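Local coordinates for protein probable amidase (Thermus thermophilus, PDB 2DC0) that is probably an amidase of the amidase signature family, an alpha/beta protein with helices packed round a large mixed beta-sheet, at residues A[70-75]-A[99-104]; A[110-115]-A[157-162]; A[63-68]-A[220-225]. One frame throughout, in Å; residues are numbered along the deposited sequence.

Contact 1 of 3, residues A[70-75]-A[99-104]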
# COMPACT_ATOMS: atom_id res chain seq x y z
N LEU A 70 3.06 -0.64 -33.77
CA LEU A 70 2.89 -1.27 -32.46
C LEU A 70 1.59 -2.04 -32.44
O LEU A 70 0.69 -1.77 -33.23
CB LEU A 70 2.83 -0.21 -31.34
CG LEU A 70 4.10 0.46 -30.82
CD1 LEU A 70 4.82 1.19 -31.94
CD2 LEU A 70 3.72 1.44 -29.71
N THR A 71 1.48 -3.01 -31.53
CA THR A 71 0.26 -3.80 -31.38
C THR A 71 -0.31 -3.51 -29.99
O THR A 71 0.38 -2.97 -29.13
CB THR A 71 0.54 -5.32 -31.52
OG1 THR A 71 1.51 -5.72 -30.55
CG2 THR A 71 1.08 -5.63 -32.92
N VAL A 72 -1.58 -3.87 -29.78
CA VAL A 72 -2.26 -3.62 -28.50
C VAL A 72 -3.06 -4.83 -28.03
O VAL A 72 -3.86 -5.38 -28.79
CB VAL A 72 -3.25 -2.43 -28.64
CG1 VAL A 72 -3.99 -2.21 -27.33
CG2 VAL A 72 -2.50 -1.17 -29.05
N LYS A 73 -2.86 -5.23 -26.77
CA LYS A 73 -3.58 -6.36 -26.18
C LYS A 73 -5.08 -6.14 -26.37
O LYS A 73 -5.56 -5.02 -26.16
CB LYS A 73 -3.25 -6.46 -24.68
CG LYS A 73 -3.81 -7.69 -23.99
CD LYS A 73 -3.38 -7.71 -22.54
CE LYS A 73 -3.68 -9.03 -21.86
NZ LYS A 73 -3.22 -9.01 -20.44
N ASP A 74 -5.83 -7.18 -26.73
CA ASP A 74 -7.26 -7.02 -27.01
C ASP A 74 -8.25 -6.72 -25.88
O ASP A 74 -9.39 -7.18 -25.93
CB ASP A 74 -7.78 -8.21 -27.83
CG ASP A 74 -9.03 -7.85 -28.64
OD1 ASP A 74 -9.13 -6.67 -29.06
OD2 ASP A 74 -9.90 -8.72 -28.86
N LEU A 75 -7.82 -5.96 -24.88
CA LEU A 75 -8.73 -5.55 -23.81
C LEU A 75 -8.76 -4.03 -23.79
O LEU A 75 -9.55 -3.42 -23.06
CB LEU A 75 -8.29 -6.11 -22.44
CG LEU A 75 -6.89 -5.84 -21.88
CD1 LEU A 75 -6.75 -4.39 -21.43
CD2 LEU A 75 -6.67 -6.78 -20.69
N ARG A 99 -7.60 5.17 -22.76
CA ARG A 99 -6.74 6.31 -22.52
C ARG A 99 -5.28 6.02 -22.87
O ARG A 99 -4.60 6.86 -23.47
CB ARG A 99 -6.81 6.74 -21.05
CG ARG A 99 -6.04 8.02 -20.77
CD ARG A 99 -6.75 9.22 -21.37
NE ARG A 99 -6.01 10.46 -21.17
CZ ARG A 99 -4.96 10.85 -21.89
NH1 ARG A 99 -4.52 10.09 -22.88
NH2 ARG A 99 -4.36 12.00 -21.63
N ALA A 100 -4.80 4.84 -22.50
CA ALA A 100 -3.41 4.48 -22.78
C ALA A 100 -3.14 4.41 -24.28
O ALA A 100 -2.05 4.72 -24.74
CB ALA A 100 -3.07 3.15 -22.11
N VAL A 101 -4.15 3.97 -25.04
CA VAL A 101 -4.04 3.87 -26.49
C VAL A 101 -3.96 5.28 -27.09
O VAL A 101 -3.19 5.53 -28.02
CB VAL A 101 -5.25 3.09 -27.08
CG1 VAL A 101 -5.29 3.20 -28.60
CG2 VAL A 101 -5.15 1.62 -26.67
N ARG A 102 -4.77 6.19 -26.55
CA ARG A 102 -4.77 7.57 -27.01
C ARG A 102 -3.38 8.17 -26.82
O ARG A 102 -2.93 8.98 -27.63
CB ARG A 102 -5.81 8.38 -26.24
CG ARG A 102 -5.84 9.86 -26.59
CD ARG A 102 -7.00 10.58 -25.93
NE ARG A 102 -8.29 10.09 -26.42
CZ ARG A 102 -8.98 9.09 -25.86
NH1 ARG A 102 -8.52 8.47 -24.78
NH2 ARG A 102 -10.14 8.71 -26.39
N ARG A 103 -2.71 7.77 -25.74
CA ARG A 103 -1.36 8.26 -25.47
C ARG A 103 -0.44 7.84 -26.61
O ARG A 103 0.36 8.63 -27.11
CB ARG A 103 -0.83 7.69 -24.15
CG ARG A 103 -1.36 8.36 -22.89
CD ARG A 103 -0.76 9.74 -22.72
NE ARG A 103 -1.25 10.43 -21.52
CZ ARG A 103 -0.87 11.66 -21.17
NH1 ARG A 103 -0.01 12.33 -21.92
NH2 ARG A 103 -1.36 12.22 -20.07
N LEU A 104 -0.56 6.58 -27.03
CA LEU A 104 0.26 6.06 -28.10
C LEU A 104 -0.10 6.69 -29.44
O LEU A 104 0.77 7.12 -30.19
CB LEU A 104 0.12 4.54 -28.20
CG LEU A 104 0.59 3.70 -26.99
CD1 LEU A 104 0.24 2.25 -27.24
CD2 LEU A 104 2.09 3.87 -26.77
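Leu-70 and Val-72 lie on a strand that runs against the direction of helix 99-104: Leu-70 pairs with Leu-104 and Val-72 with Val-101, the CA atoms of Val-72 and Val-101 being 8.0 Å apart. Both strand residues aim their side chains at the helix, while Thr-71 between them turns to the other face of the sheet. The contact is made by methyl groups alone. CD2 of Leu-70 meets CD2 of Leu-104 at 4.1 Å, the two leucines crossing at a slant. One helical turn earlier, CG1 of Val-72 reaches CG2 of Val-101, also at 4.1 Å. With chi1 at 178°, CG1 of Val-72 stands anti to the backbone N, which puts this methyl against Val-101.

The segments belong to a beta-alpha-beta unit made of strand 69-73, helix 99-106 and strand 110-115. The helix therefore covers one face of the sheet near two neighbouring parallel strands, and Val-101 also touches Leu-111 of the second one. Leu-104 is enclosed further by Leu-164 of strand 163-166 and by Leu-219 and Leu-223 of helix 213-224. All four touching residues are buried. Just past Val-72, Lys-73 NZ is hydrogen-bonded to the hydroxyls of Ser-147, Ser-148 and Thr-166.

Contact 2 of 3, residues A[110-115]-A[157-162]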
# COMPACT_ATOMS: atom_id res chain seq x y z
N LEU A 110 1.79 3.88 -35.03
CA LEU A 110 0.92 3.21 -35.98
C LEU A 110 0.44 1.93 -35.32
O LEU A 110 1.15 0.92 -35.30
CB LEU A 110 1.69 2.89 -37.27
CG LEU A 110 0.95 2.04 -38.30
CD1 LEU A 110 -0.39 2.67 -38.65
CD2 LEU A 110 1.82 1.89 -39.55
N LEU A 111 -0.76 1.98 -34.76
CA LEU A 111 -1.35 0.81 -34.10
C LEU A 111 -2.04 0.01 -35.19
O LEU A 111 -3.11 0.40 -35.67
CB LEU A 111 -2.37 1.28 -33.05
CG LEU A 111 -1.84 2.34 -32.07
CD1 LEU A 111 -2.97 2.84 -31.18
CD2 LEU A 111 -0.72 1.76 -31.24
N PHE A 112 -1.44 -1.12 -35.58
CA PHE A 112 -2.00 -1.91 -36.66
C PHE A 112 -2.71 -3.22 -36.32
O PHE A 112 -3.26 -3.87 -37.21
CB PHE A 112 -0.90 -2.22 -37.68
CG PHE A 112 0.17 -3.14 -37.17
CD1 PHE A 112 0.17 -4.49 -37.53
CD2 PHE A 112 1.14 -2.68 -36.30
CE1 PHE A 112 1.13 -5.36 -37.02
CE2 PHE A 112 2.11 -3.54 -35.78
CZ PHE A 112 2.10 -4.88 -36.14
N ALA A 113 -2.71 -3.61 -35.05
CA ALA A 113 -3.37 -4.86 -34.72
C ALA A 113 -3.62 -5.08 -33.24
O ALA A 113 -2.94 -4.51 -32.39
CB ALA A 113 -2.57 -6.04 -35.28
N LYS A 114 -4.60 -5.93 -32.95
CA LYS A 114 -4.94 -6.27 -31.58
C LYS A 114 -4.31 -7.64 -31.38
O LYS A 114 -4.35 -8.47 -32.30
CB LYS A 114 -6.46 -6.37 -31.39
CG LYS A 114 -7.23 -5.10 -31.79
CD LYS A 114 -6.81 -3.92 -30.93
CE LYS A 114 -7.28 -4.10 -29.49
NZ LYS A 114 -6.38 -3.35 -28.59
N THR A 115 -3.72 -7.90 -30.22
CA THR A 115 -3.09 -9.19 -29.99
C THR A 115 -3.90 -10.19 -29.17
O THR A 115 -4.70 -9.82 -28.31
CB THR A 115 -1.73 -9.05 -29.27
OG1 THR A 115 -1.92 -8.41 -28.00
CG2 THR A 115 -0.76 -8.24 -30.11
N LEU A 157 8.77 -11.88 -32.19
CA LEU A 157 8.88 -12.23 -33.60
C LEU A 157 9.00 -11.04 -34.55
O LEU A 157 9.12 -11.23 -35.76
CB LEU A 157 7.68 -13.11 -34.00
CG LEU A 157 7.60 -14.46 -33.28
CD1 LEU A 157 6.36 -15.23 -33.70
CD2 LEU A 157 8.85 -15.26 -33.60
N GLY A 158 8.96 -9.83 -34.02
CA GLY A 158 9.07 -8.66 -34.87
C GLY A 158 7.76 -8.23 -35.51
O GLY A 158 7.75 -7.45 -36.46
N ILE A 159 6.65 -8.75 -35.01
CA ILE A 159 5.33 -8.38 -35.53
C ILE A 159 5.00 -7.09 -34.78
O ILE A 159 4.24 -7.09 -33.80
CB ILE A 159 4.28 -9.47 -35.23
CG1 ILE A 159 4.75 -10.81 -35.82
CG2 ILE A 159 2.94 -9.08 -35.84
CD1 ILE A 159 4.00 -12.03 -35.30
N GLY A 160 5.58 -5.99 -35.25
CA GLY A 160 5.40 -4.72 -34.58
C GLY A 160 6.65 -4.59 -33.72
O GLY A 160 7.26 -5.60 -33.38
N LEU A 161 7.03 -3.36 -33.37
CA LEU A 161 8.24 -3.11 -32.59
C LEU A 161 8.04 -3.16 -31.07
O LEU A 161 9.01 -3.27 -30.32
CB LEU A 161 8.82 -1.75 -32.98
CG LEU A 161 9.25 -1.57 -34.44
CD1 LEU A 161 9.64 -0.10 -34.71
CD2 LEU A 161 10.43 -2.48 -34.71
N ALA A 162 6.80 -3.09 -30.63
CA ALA A 162 6.49 -3.13 -29.21
C ALA A 162 5.01 -3.39 -29.05
O ALA A 162 4.27 -3.38 -30.03
CB ALA A 162 6.86 -1.81 -28.54
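Phe-112 pushes the far edge of its ring against the backbone at Ile-159 and Gly-160. The closest contacts are van der Waals ones between ring and main chain. CZ of Phe-112 lies 3.7 Å from CA of Gly-160, and CE2 of Phe-112 lies at the same 3.7 Å from that CA. The CE2-CZ bond of the ring thus faces the alpha carbon of Gly-160, which lies near the ring plane. Gly-160 has no side chain to stand between its backbone and the ring, so the ring edge can come right up to the main chain. The carbonyl of Ile-159 meets the same edge: Ile-159 O is 3.9 Å from CZ of Phe-112, and its carbonyl carbon lies in the ring plane. With CG of Phe-112 between the backbone N and the carbonyl carbon (chi1 68°), the ring is carried out toward Gly-160.

Among apolar side chains, CZ of Phe-112 touches CG2 of Ile-159 at 4.3 Å. The end of Ile-159 leads away from the strand, and the side chain also touches Arg-27 and Ala-28 of helix 17-30.

The second segment joins helix 149-157 to strand 163-166 of the main sheet. Gly-158, with phi 84°, ends the helix in a Schellman motif. Ile-159 is then the centre of an inverse gamma turn, closed by a weak hydrogen bond of 2.9 Å from Gly-160 N to Gly-158 O.

On the strand side, backbone hydrogen bonds hold Phe-112 in the sheet: it pairs with Leu-70, and Ala-113 with Val-72. The Phe-112 ring is further packed by Leu-21 and Ala-24 of helix 17-30 and by Ala-45 of helix 42-57, on the sheet face that carries Thr-71.

Contact 3 of 3, residues A[63-68]-A[220-225]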
# COMPACT_ATOMS: atom_id res chain seq x y z
N GLY A 63 4.55 13.03 -33.22
CA GLY A 63 5.10 12.84 -31.89
C GLY A 63 6.31 11.93 -31.90
O GLY A 63 6.83 11.60 -32.96
N PRO A 64 6.78 11.49 -30.72
CA PRO A 64 7.95 10.62 -30.60
C PRO A 64 7.79 9.21 -31.18
O PRO A 64 8.79 8.55 -31.46
CB PRO A 64 8.22 10.60 -29.10
CG PRO A 64 6.85 10.76 -28.51
CD PRO A 64 6.25 11.84 -29.39
N LEU A 65 6.56 8.77 -31.38
CA LEU A 65 6.30 7.44 -31.92
C LEU A 65 5.84 7.49 -33.37
O LEU A 65 5.41 6.48 -33.93
CB LEU A 65 5.24 6.72 -31.08
CG LEU A 65 5.61 6.49 -29.61
CD1 LEU A 65 4.49 5.74 -28.91
CD2 LEU A 65 6.91 5.70 -29.53
N HIS A 66 5.92 8.66 -33.99
CA HIS A 66 5.48 8.85 -35.37
C HIS A 66 5.94 7.77 -36.36
O HIS A 66 7.13 7.60 -36.61
CB HIS A 66 5.91 10.23 -35.88
CG HIS A 66 5.34 10.59 -37.22
ND1 HIS A 66 5.68 9.92 -38.38
CD2 HIS A 66 4.45 11.54 -37.58
CE1 HIS A 66 5.01 10.44 -39.39
NE2 HIS A 66 4.26 11.43 -38.94
N GLY A 67 4.97 7.05 -36.93
CA GLY A 67 5.28 6.03 -37.91
C GLY A 67 5.75 4.68 -37.41
O GLY A 67 6.04 3.79 -38.22
N LEU A 68 5.85 4.50 -36.10
CA LEU A 68 6.31 3.23 -35.54
C LEU A 68 5.14 2.26 -35.33
O LEU A 68 4.17 2.58 -34.64
CB LEU A 68 7.04 3.46 -34.21
CG LEU A 68 8.25 4.41 -34.29
CD1 LEU A 68 8.84 4.64 -32.91
CD2 LEU A 68 9.28 3.82 -35.23
N THR A 220 7.24 3.81 -21.59
CA THR A 220 6.57 4.06 -20.32
C THR A 220 6.40 5.56 -20.08
O THR A 220 5.38 5.99 -19.56
CB THR A 220 7.35 3.40 -19.14
OG1 THR A 220 7.37 1.98 -19.32
CG2 THR A 220 6.67 3.71 -17.81
N GLU A 221 7.38 6.36 -20.48
CA GLU A 221 7.27 7.81 -20.31
C GLU A 221 6.09 8.32 -21.15
O GLU A 221 5.30 9.14 -20.68
CB GLU A 221 8.54 8.52 -20.76
CG GLU A 221 9.75 8.28 -19.88
CD GLU A 221 10.92 9.17 -20.27
OE1 GLU A 221 11.25 9.23 -21.47
OE2 GLU A 221 11.52 9.80 -19.37
N ILE A 222 5.98 7.82 -22.37
CA ILE A 222 4.90 8.22 -23.26
C ILE A 222 3.55 7.74 -22.72
O ILE A 222 2.58 8.48 -22.73
CB ILE A 222 5.10 7.64 -24.69
CG1 ILE A 222 6.41 8.15 -25.29
CG2 ILE A 222 3.92 8.00 -25.57
CD1 ILE A 222 6.57 9.68 -25.43
N LEU A 223 3.51 6.51 -22.23
CA LEU A 223 2.28 5.94 -21.69
C LEU A 223 1.83 6.64 -20.42
O LEU A 223 0.63 6.80 -20.18
CB LEU A 223 2.46 4.45 -21.40
CG LEU A 223 2.52 3.55 -22.64
CD1 LEU A 223 3.03 2.17 -22.24
CD2 LEU A 223 1.14 3.46 -23.26
N ALA A 224 2.79 7.06 -19.61
CA ALA A 224 2.50 7.73 -18.35
C ALA A 224 2.29 9.23 -18.57
O ALA A 224 1.70 9.91 -17.74
CB ALA A 224 3.63 7.51 -17.37
N GLY A 225 2.80 9.73 -19.69
CA GLY A 225 2.67 11.14 -19.99
C GLY A 225 3.58 12.00 -19.13
O GLY A 225 3.27 13.15 -18.84
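Pro-64 and Leu-65 belong to two overlapping beta turns that lead from helix 42-57 into strand 69-73, and they pack on Ile-222 near the C-terminal end of helix 213-224. The first turn, type I, runs from Gly-63 to His-66 and is closed by His-66 N to Gly-63 O at 3.2 Å. The second, type II, runs from Leu-65 to Leu-68 and is closed by Leu-68 N to Leu-65 O at 3.0 Å. Gly-67 takes the positive phi of its third position. The helix stops just after the contact. Gly-225, with phi 73°, is the C-prime residue of a Schellman motif, and its N makes a weak bond of 3.3 Å to Ile-222 O.

Ile-222 divides its branches between the two turn residues. Its CD1 meets CG of Pro-64 at 3.3 Å, a tight and possibly slightly strained approach for two carbons. The other branch, CG2, stands anti to the backbone N and reaches CD1 of Leu-65 at 4.1 Å. CG1 lies beside the backbone N (chi1 -60°), and a second bend (chi2 -59°) brings CD1 to the proline ring. Ile-222 passes alongside both Pro-64 and Leu-65, its side chain running antiparallel to theirs.

Leu-65 goes deeper than Pro-64. It also touches Phe-218 and Leu-219 of the same helix and Ala-109, and its backbone bonds to Ala-107. Pro-64 touches Phe-218 as well.

The contact is purely apolar and small, and it is only partly buried, with Leu-65 on the inner side. Between these two segments the fit depends on how Ile-222 matches the proline ring and the leucine, while backbone bonds such as Leu-65 with Ala-107 also help to place the turns.

How the contacts relate
From the N terminus, residues 63-68 open contact 3 and lead straight into 70-75, which opens contact 1. Contact 1 closes at 99-104, within the beta-alpha-beta unit. The chain returns to the sheet at 110-115 and opens contact 2, which joins this strand to the loop between helix 149-157 and strand 163-166. Contacts 1 and 2 thus follow in series, linked by probable hydrogen bonds between neighbouring strands. Both nest inside the long loop closed by contact 3, which ties the turns before strand 69-73 to helix 213-224. None cross. Contact 3 meets contact 1 where Leu-223 packs on Leu-104, and contact 2 through a probable hydrogen bond from Leu-110 N to Leu-68 O.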